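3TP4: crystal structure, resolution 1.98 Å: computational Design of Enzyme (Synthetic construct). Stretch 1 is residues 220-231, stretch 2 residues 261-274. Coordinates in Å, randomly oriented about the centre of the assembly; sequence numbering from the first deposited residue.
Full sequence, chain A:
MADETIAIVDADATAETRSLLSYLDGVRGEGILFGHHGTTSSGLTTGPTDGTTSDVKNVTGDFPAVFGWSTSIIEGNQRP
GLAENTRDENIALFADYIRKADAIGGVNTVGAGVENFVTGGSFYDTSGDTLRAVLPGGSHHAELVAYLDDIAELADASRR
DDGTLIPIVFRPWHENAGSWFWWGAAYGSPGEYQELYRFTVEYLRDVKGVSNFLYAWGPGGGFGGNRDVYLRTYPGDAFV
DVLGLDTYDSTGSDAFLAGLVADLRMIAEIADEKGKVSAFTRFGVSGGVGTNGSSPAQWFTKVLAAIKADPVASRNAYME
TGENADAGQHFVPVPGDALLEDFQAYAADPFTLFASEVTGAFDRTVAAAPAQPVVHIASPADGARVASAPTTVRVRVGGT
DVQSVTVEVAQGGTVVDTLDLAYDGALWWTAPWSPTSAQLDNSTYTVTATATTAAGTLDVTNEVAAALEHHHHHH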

# COMPACT_ATOMS: atom_id res chain seq x y z
N GLY A 220 5.54 -0.72 -8.41
CA GLY A 220 6.51 0.15 -9.05
C GLY A 220 5.92 0.75 -10.32
O GLY A 220 4.72 1.00 -10.37
N GLY A 221 6.75 0.98 -11.33
CA GLY A 221 6.28 1.53 -12.59
C GLY A 221 7.17 1.19 -13.77
O GLY A 221 8.21 0.55 -13.61
N GLY A 222 6.75 1.64 -14.95
CA GLY A 222 7.48 1.38 -16.18
C GLY A 222 7.42 -0.08 -16.57
O GLY A 222 8.45 -0.73 -16.74
N PHE A 223 6.20 -0.60 -16.73
CA PHE A 223 6.01 -2.00 -17.07
C PHE A 223 5.77 -2.25 -18.55
O PHE A 223 5.76 -3.40 -19.00
CB PHE A 223 4.88 -2.61 -16.21
CG PHE A 223 5.20 -2.60 -14.74
CD1 PHE A 223 6.11 -3.51 -14.21
CD2 PHE A 223 4.61 -1.67 -13.89
CE1 PHE A 223 6.42 -3.49 -12.86
CE2 PHE A 223 4.92 -1.64 -12.54
CZ PHE A 223 5.83 -2.56 -12.02
N GLY A 224 5.57 -1.18 -19.33
CA GLY A 224 5.29 -1.33 -20.74
C GLY A 224 3.94 -2.00 -20.93
O GLY A 224 3.67 -2.64 -21.96
N GLY A 225 3.10 -1.87 -19.92
CA GLY A 225 1.77 -2.45 -19.96
C GLY A 225 1.77 -3.96 -19.92
O GLY A 225 0.77 -4.58 -20.29
N ASN A 226 2.88 -4.54 -19.46
CA ASN A 226 3.01 -6.00 -19.40
C ASN A 226 2.50 -6.57 -18.08
O ASN A 226 3.13 -6.42 -17.04
CB ASN A 226 4.46 -6.43 -19.66
CG ASN A 226 4.91 -6.12 -21.09
OD1 ASN A 226 4.42 -6.73 -22.04
ND2 ASN A 226 5.83 -5.16 -21.25
N ARG A 227 1.35 -7.24 -18.13
CA ARG A 227 0.62 -7.62 -16.92
C ARG A 227 1.35 -8.60 -16.03
O ARG A 227 1.31 -8.48 -14.82
CB ARG A 227 -0.78 -8.14 -17.25
CG ARG A 227 -1.76 -7.01 -17.58
CD ARG A 227 -2.93 -7.45 -18.45
NE ARG A 227 -3.99 -8.11 -17.70
CZ ARG A 227 -5.26 -7.72 -17.70
NH1 ARG A 227 -5.65 -6.66 -18.39
NH2 ARG A 227 -6.16 -8.40 -17.00
N ASP A 228 2.01 -9.59 -16.64
CA ASP A 228 2.70 -10.61 -15.86
C ASP A 228 3.88 -10.04 -15.09
O ASP A 228 4.20 -10.51 -14.01
CB ASP A 228 3.14 -11.78 -16.75
CG ASP A 228 1.97 -12.54 -17.34
OD1 ASP A 228 0.86 -12.48 -16.75
OD2 ASP A 228 2.16 -13.18 -18.39
N VAL A 229 4.52 -9.01 -15.64
CA VAL A 229 5.59 -8.35 -14.90
C VAL A 229 4.99 -7.54 -13.73
O VAL A 229 5.46 -7.61 -12.59
CB VAL A 229 6.43 -7.46 -15.84
CG1 VAL A 229 7.52 -6.76 -15.07
CG2 VAL A 229 7.01 -8.30 -17.00
N TYR A 230 3.94 -6.78 -14.01
CA TYR A 230 3.24 -6.02 -12.98
C TYR A 230 2.75 -6.92 -11.85
O TYR A 230 2.85 -6.57 -10.66
CB TYR A 230 2.05 -5.29 -13.61
CG TYR A 230 1.20 -4.48 -12.63
CD1 TYR A 230 1.63 -3.25 -12.14
CD2 TYR A 230 -0.05 -4.95 -12.22
CE1 TYR A 230 0.84 -2.50 -11.25
CE2 TYR A 230 -0.84 -4.21 -11.33
CZ TYR A 230 -0.39 -2.99 -10.86
OH TYR A 230 -1.18 -2.26 -9.99
N LEU A 231 2.22 -8.08 -12.20
CA LEU A 231 1.63 -8.96 -11.19
C LEU A 231 2.61 -9.90 -10.47
O LEU A 231 2.18 -10.70 -9.64
CB LEU A 231 0.49 -9.79 -11.77
CG LEU A 231 -0.69 -8.97 -12.29
CD1 LEU A 231 -1.64 -9.88 -13.06
CD2 LEU A 231 -1.41 -8.25 -11.13
N VAL A 261 0.78 5.98 -20.09
CA VAL A 261 -0.60 5.69 -20.47
C VAL A 261 -0.87 4.20 -20.59
O VAL A 261 -1.90 3.72 -20.12
CB VAL A 261 -0.99 6.44 -21.76
CG1 VAL A 261 -2.28 5.87 -22.33
CG2 VAL A 261 -1.11 7.93 -21.48
N ALA A 262 0.06 3.45 -21.18
CA ALA A 262 -0.09 1.99 -21.27
C ALA A 262 -0.22 1.34 -19.88
O ALA A 262 -1.09 0.48 -19.66
CB ALA A 262 1.07 1.37 -22.04
N ASP A 263 0.63 1.74 -18.94
CA ASP A 263 0.56 1.23 -17.58
C ASP A 263 -0.72 1.67 -16.86
O ASP A 263 -1.32 0.89 -16.13
CB ASP A 263 1.77 1.67 -16.75
CG ASP A 263 3.02 0.86 -17.07
OD1 ASP A 263 2.92 -0.14 -17.80
OD2 ASP A 263 4.10 1.22 -16.56
N LEU A 264 -1.11 2.93 -17.04
CA LEU A 264 -2.33 3.40 -16.39
C LEU A 264 -3.56 2.67 -16.93
O LEU A 264 -4.49 2.36 -16.18
CB LEU A 264 -2.46 4.93 -16.47
CG LEU A 264 -1.50 5.74 -15.58
CD1 LEU A 264 -1.57 7.24 -15.86
CD2 LEU A 264 -1.77 5.48 -14.09
N ARG A 265 -3.56 2.39 -18.23
CA ARG A 265 -4.65 1.61 -18.82
C ARG A 265 -4.66 0.24 -18.19
O ARG A 265 -5.71 -0.28 -17.81
CB ARG A 265 -4.48 1.44 -20.33
CG ARG A 265 -4.81 2.68 -21.16
CD ARG A 265 -4.64 2.38 -22.65
NE ARG A 265 -5.51 1.29 -23.09
CZ ARG A 265 -6.70 1.48 -23.66
NH1 ARG A 265 -7.15 2.71 -23.84
NH2 ARG A 265 -7.43 0.44 -24.04
N MSE A 266 -3.48 -0.36 -18.11
CA MSE A 266 -3.36 -1.71 -17.59
C MSE A 266 -3.90 -1.83 -16.17
O MSE A 266 -4.68 -2.74 -15.88
CB MSE A 266 -1.90 -2.14 -17.61
CG MSE A 266 -1.67 -3.49 -16.97
SE MSE A 266 0.24 -3.81 -16.81
CE MSE A 266 0.73 -2.44 -15.48
N ILE A 267 -3.47 -0.95 -15.27
CA ILE A 267 -3.94 -1.09 -13.90
C ILE A 267 -5.45 -0.88 -13.77
O ILE A 267 -6.10 -1.53 -12.96
CB ILE A 267 -3.15 -0.23 -12.88
CG1 ILE A 267 -3.45 1.26 -13.04
CG2 ILE A 267 -1.64 -0.52 -12.98
CD1 ILE A 267 -2.85 2.09 -11.89
N ALA A 268 -6.01 0.05 -14.55
CA ALA A 268 -7.44 0.29 -14.56
C ALA A 268 -8.18 -0.95 -15.04
O ALA A 268 -9.24 -1.30 -14.52
CB ALA A 268 -7.78 1.48 -15.46
N GLU A 269 -7.61 -1.61 -16.06
CA GLU A 269 -8.23 -2.80 -16.63
C GLU A 269 -8.22 -3.94 -15.62
O GLU A 269 -9.22 -4.64 -15.44
CB GLU A 269 -7.48 -3.23 -17.89
CG GLU A 269 -7.81 -2.40 -19.12
CD GLU A 269 -6.91 -2.72 -20.30
OE1 GLU A 269 -6.06 -3.64 -20.19
OE2 GLU A 269 -7.04 -2.06 -21.34
N ILE A 270 -7.09 -4.11 -14.94
CA ILE A 270 -6.99 -5.17 -13.92
C ILE A 270 -7.94 -4.89 -12.77
O ILE A 270 -8.66 -5.78 -12.30
CB ILE A 270 -5.54 -5.31 -13.41
CG1 ILE A 270 -4.63 -5.77 -14.55
CG2 ILE A 270 -5.48 -6.30 -12.24
CD1 ILE A 270 -3.15 -5.70 -14.24
N ALA A 271 -7.95 -3.64 -12.31
CA ALA A 271 -8.90 -3.23 -11.28
C ALA A 271 -10.33 -3.54 -11.72
O ALA A 271 -11.08 -4.20 -10.99
CB ALA A 271 -8.72 -1.72 -10.96
N ASP A 272 -10.71 -3.07 -12.90
CA ASP A 272 -12.08 -3.30 -13.39
C ASP A 272 -12.44 -4.78 -13.42
O ASP A 272 -13.54 -5.17 -13.02
CB ASP A 272 -12.27 -2.69 -14.78
CG ASP A 272 -12.34 -1.17 -14.74
OD1 ASP A 272 -12.43 -0.60 -13.62
OD2 ASP A 272 -12.30 -0.55 -15.82
N GLU A 273 -11.52 -5.62 -13.88
CA GLU A 273 -11.80 -7.06 -13.94
C GLU A 273 -11.98 -7.66 -12.55
O GLU A 273 -12.75 -8.59 -12.37
CB GLU A 273 -10.70 -7.79 -14.71
CG GLU A 273 -10.65 -7.37 -16.16
CD GLU A 273 -9.33 -7.71 -16.82
OE1 GLU A 273 -8.55 -8.48 -16.22
OE2 GLU A 273 -9.08 -7.20 -17.94
N LYS A 274 -11.28 -7.11 -11.56
CA LYS A 274 -11.35 -7.67 -10.22
C LYS A 274 -12.42 -7.01 -9.36
O LYS A 274 -12.66 -7.43 -8.23
CB LYS A 274 -9.98 -7.61 -9.52
CG LYS A 274 -8.90 -8.48 -10.21
CD LYS A 274 -7.53 -8.27 -9.59
CE LYS A 274 -6.47 -9.19 -10.22
NZ LYS A 274 -6.80 -10.62 -10.01
O HOH W 1 5.67 1.68 -19.48
O HOH W 2 -3.84 -4.79 -19.86

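What holds the glycine-rich loop against the helix? The carboxylate of D263 does much of this work by accepting from backbone amides. F223 N donates to D263 OD2 at 2.8 Å with an N-H...O angle of 171°, and G225 N donates to D263 OD1 at 2.7 Å with one of 147°. The CA-to-CB bond of D263 points sideways, but the end of the side chain comes nearer to the loop, and each carboxylate oxygen takes a hydrogen bond from a different amide. G224 N, although 3.2 Å from D263 OD1, has too poor an angle to bond there; it donates instead to water 1 at 2.9 Å, and that water makes a weak bond of 3.3 Å to D263 OD2.

How does the loop present its amides to one side chain? A type I' turn runs from F223 to N226, with G224 and G225 at its centre, both at positive phi, a region that favours glycine. The turn is closed by N226 N bonding to F223 O at 3.1 Å, and N226 ND2 reaches the same F223 O at 2.9 Å. The missing side chain of G225 also matters to the packing: an ideal CB there would lie a tight 3.4 Å from A262 CB. This is where the backbones come closest, with the CA atoms of G225 and D263 4.5 Å apart.

Where do charges meet? The CA-to-CB bond of R227 points sideways, but the end of the side chain comes nearer to the helix, where it sits as a knob among M266, E269, I270 and E273. Its NH2 makes a short salt bridge and hydrogen bond to E273 OE1 at 2.5 Å, while NH1 forms a longer salt bridge to E269 OE1 at 3.5 Å. Water 2 supplements the longer one, accepting from R227 NH1 at 3.0 Å and donating to E269 OE1 at 2.5 Å. Both carboxylate oxygens lie near the guanidinium plane, leaving a face free to cover I270, whose CG1 is 3.8 Å from R227 CZ.

What fills the apolar part of the contact? The CA-to-CB bond of selenomethionine M266 points toward the first stretch: its CE lies 3.5 Å from Y230 CG and 4.2 Å from F223 CB, and its SE is 3.5 Å from G225 C. The selenium also approaches the Y230 ring obliquely, 5.1 Å from M266 SE to the ring centroid. Across the ring from CG, Y230 CZ meets I267 CG2 at 3.5 Å, and next to CG, Y230 CD2 meets I270 CD1 at 3.8 Å, so three helix residues pack around one buried tyrosine.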